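PDB 4AXH: (R)-specific secondary-alkylsulfatase, which hydrolyses (R)-secondary alkyl sulfates enantioselectively, with strict inversion of configuration, to give (S)-secondary alcohols and sulfate in a zinc-dependent reaction. Local coordinates for residues Thr571-Phe576 / Asp604-Leu609. Numbering follows the deposited sequence.
Sequences TLNWVF and DVTVKL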
loop_
_atom_site.group_PDB
_atom_site.type_symbol
_atom_site.label_atom_id
_atom_site.label_comp_id
_atom_site.label_asym_id
_atom_site.label_seq_id
_atom_site.Cartn_x
_atom_site.Cartn_y
_atom_site.Cartn_z
ATOM N N THR A 571 -9.045 -23.151 -23.213
ATOM C CA THR A 571 -8.974 -23.668 -21.846
ATOM C C THR A 571 -7.972 -24.802 -21.848
ATOM O O THR A 571 -7.965 -25.612 -22.773
ATOM C CB THR A 571 -10.334 -24.144 -21.354
ATOM O OG1 THR A 571 -10.862 -25.069 -22.302
ATOM C CG2 THR A 571 -11.313 -22.997 -21.129
ATOM N N LEU A 572 -7.107 -24.847 -20.837
ATOM C CA LEU A 572 -6.049 -25.845 -20.752
ATOM C C LEU A 572 -6.015 -26.479 -19.374
ATOM O O LEU A 572 -5.700 -25.796 -18.400
ATOM C CB LEU A 572 -4.664 -25.207 -21.059
ATOM C CG LEU A 572 -4.467 -24.410 -22.378
ATOM C CD1 LEU A 572 -4.880 -22.938 -22.218
ATOM C CD2 LEU A 572 -3.010 -24.450 -22.821
ATOM N N ASN A 573 -6.337 -27.778 -19.280
ATOM C CA ASN A 573 -6.210 -28.525 -18.031
ATOM C C ASN A 573 -4.759 -28.977 -17.931
ATOM O O ASN A 573 -4.131 -29.287 -18.946
ATOM C CB ASN A 573 -7.129 -29.738 -17.994
ATOM C CG ASN A 573 -8.547 -29.411 -17.616
ATOM O OD1 ASN A 573 -8.842 -28.366 -17.021
ATOM N ND2 ASN A 573 -9.457 -30.322 -17.925
ATOM N N TRP A 574 -4.217 -28.958 -16.714
ATOM C CA TRP A 574 -2.853 -29.363 -16.399
ATOM C C TRP A 574 -2.944 -30.346 -15.243
ATOM O O TRP A 574 -3.658 -30.085 -14.261
ATOM C CB TRP A 574 -2.006 -28.140 -16.009
ATOM C CG TRP A 574 -1.696 -27.211 -17.140
ATOM C CD1 TRP A 574 -2.533 -26.294 -17.709
ATOM C CD2 TRP A 574 -0.440 -27.078 -17.811
ATOM N NE1 TRP A 574 -1.889 -25.636 -18.732
ATOM C CE2 TRP A 574 -0.593 -26.074 -18.796
ATOM C CE3 TRP A 574 0.813 -27.698 -17.661
ATOM C CZ2 TRP A 574 0.453 -25.688 -19.640
ATOM C CZ3 TRP A 574 1.846 -27.322 -18.505
ATOM C CH2 TRP A 574 1.658 -26.335 -19.488
ATOM N N VAL A 575 -2.277 -31.503 -15.379
ATOM C CA VAL A 575 -2.298 -32.546 -14.355
ATOM C C VAL A 575 -0.913 -32.991 -14.016
ATOM O O VAL A 575 -0.152 -33.386 -14.896
ATOM C CB VAL A 575 -3.359 -33.685 -14.525
ATOM C CG1 VAL A 575 -4.189 -33.544 -15.808
ATOM C CG2 VAL A 575 -2.763 -35.086 -14.385
ATOM N N PHE A 576 -0.565 -32.852 -12.741
ATOM C CA PHE A 576 0.751 -33.167 -12.214
ATOM C C PHE A 576 0.684 -34.411 -11.336
ATOM O O PHE A 576 0.297 -34.338 -10.167
ATOM C CB PHE A 576 1.318 -31.951 -11.460
ATOM C CG PHE A 576 1.604 -30.744 -12.320
ATOM C CD1 PHE A 576 0.614 -29.797 -12.571
ATOM C CD2 PHE A 576 2.871 -30.527 -12.842
ATOM C CE1 PHE A 576 0.884 -28.663 -13.347
ATOM C CE2 PHE A 576 3.141 -29.396 -13.616
ATOM C CZ PHE A 576 2.144 -28.471 -13.867
ATOM N N ASP A 604 -10.125 -27.675 -23.969
ATOM C CA ASP A 604 -9.571 -27.822 -25.315
ATOM C C ASP A 604 -8.374 -28.778 -25.350
ATOM O O ASP A 604 -8.240 -29.552 -26.295
ATOM C CB ASP A 604 -9.178 -26.453 -25.902
ATOM C CG ASP A 604 -10.335 -25.480 -26.043
ATOM O OD1 ASP A 604 -11.168 -25.674 -26.954
ATOM O OD2 ASP A 604 -10.418 -24.541 -25.233
ATOM N N VAL A 605 -7.504 -28.710 -24.326
ATOM C CA VAL A 605 -6.287 -29.524 -24.203
ATOM C C VAL A 605 -6.099 -29.927 -22.740
ATOM O O VAL A 605 -6.556 -29.208 -21.851
ATOM C CB VAL A 605 -5.034 -28.767 -24.724
ATOM C CG1 VAL A 605 -4.093 -29.675 -25.481
ATOM C CG2 VAL A 605 -5.398 -27.546 -25.534
ATOM N N THR A 606 -5.440 -31.079 -22.493
ATOM C CA THR A 606 -5.121 -31.606 -21.159
ATOM C C THR A 606 -3.641 -31.958 -21.159
ATOM O O THR A 606 -3.179 -32.656 -22.053
ATOM C CB THR A 606 -6.099 -32.726 -20.738
ATOM O OG1 THR A 606 -7.439 -32.222 -20.817
ATOM C CG2 THR A 606 -5.824 -33.264 -19.325
ATOM N N VAL A 607 -2.883 -31.385 -20.225
ATOM C CA VAL A 607 -1.428 -31.539 -20.165
ATOM C C VAL A 607 -0.966 -32.349 -18.947
ATOM O O VAL A 607 -0.889 -31.816 -17.838
ATOM C CB VAL A 607 -0.691 -30.167 -20.274
ATOM C CG1 VAL A 607 0.753 -30.354 -20.718
ATOM C CG2 VAL A 607 -1.416 -29.191 -21.208
ATOM N N LYS A 608 -0.654 -33.635 -19.168
ATOM C CA LYS A 608 -0.146 -34.538 -18.134
ATOM C C LYS A 608 1.385 -34.489 -18.156
ATOM O O LYS A 608 1.986 -34.726 -19.205
ATOM C CB LYS A 608 -0.628 -35.982 -18.355
ATOM C CG LYS A 608 -2.151 -36.163 -18.380
ATOM C CD LYS A 608 -2.584 -37.550 -17.869
ATOM C CE LYS A 608 -2.185 -38.730 -18.738
ATOM N NZ LYS A 608 -2.241 -40.015 -17.986
ATOM N N LEU A 609 2.005 -34.145 -17.008
ATOM C CA LEU A 609 3.457 -34.008 -16.806
ATOM C C LEU A 609 3.749 -34.012 -15.326
ATOM O O LEU A 609 2.824 -34.109 -14.520
ATOM C CB LEU A 609 3.989 -32.693 -17.444
ATOM C CG LEU A 609 3.666 -31.325 -16.775
ATOM C CD1 LEU A 609 4.385 -30.205 -17.482
ATOM C CD2 LEU A 609 2.181 -31.000 -16.794
#
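Val607 packs over the indole of Trp574, and Leu609 fits between that ring and Phe576, on one face of a parallel strand pair. The branched end of Val607 lies over a face of the indole, with CB 4.0 Å from the centroid of its six-membered ring, a CH-pi contact. Leu609, its CG turned between backbone N and carbonyl carbon (chi1 73°), wedges CD2 between the rings: this methyl sits over the Phe576 face, offset toward the rim, and also lies 3.7 Å from Trp574 CE3 at the indole edge. On the other face, the one carrying Asn573, Val575, Thr606 and Lys608, Thr606 CG2 meets Val575 CG1 at 3.9 Å, and Lys608 lies alongside Val575, its CG against both Val575 methyls. Between these two layers the backbones bond in parallel register, Asn573 and Val575 each giving an N-H and a carbonyl to residues 605-609; Val575 N to Val607 O is the straightest bond, at 174°. Just ahead of strand 605-609, Asp604 OD2 accepts from Thr571 N at 2.8 Å through its anti lone pair and from Thr571 OG1 at 3.0 Å from above the carboxylate plane. In the C-terminal, SCP2-like domain, strand 570-576 is central in a five-stranded mixed sheet, between 581-588 and 605-609, with 634-637 the edge strand beyond 605-609. Leu614 of helix 611-618 touches Trp574, Phe576 and Leu609, while helix 640-646 packs on Leu572, Trp574 and Val605.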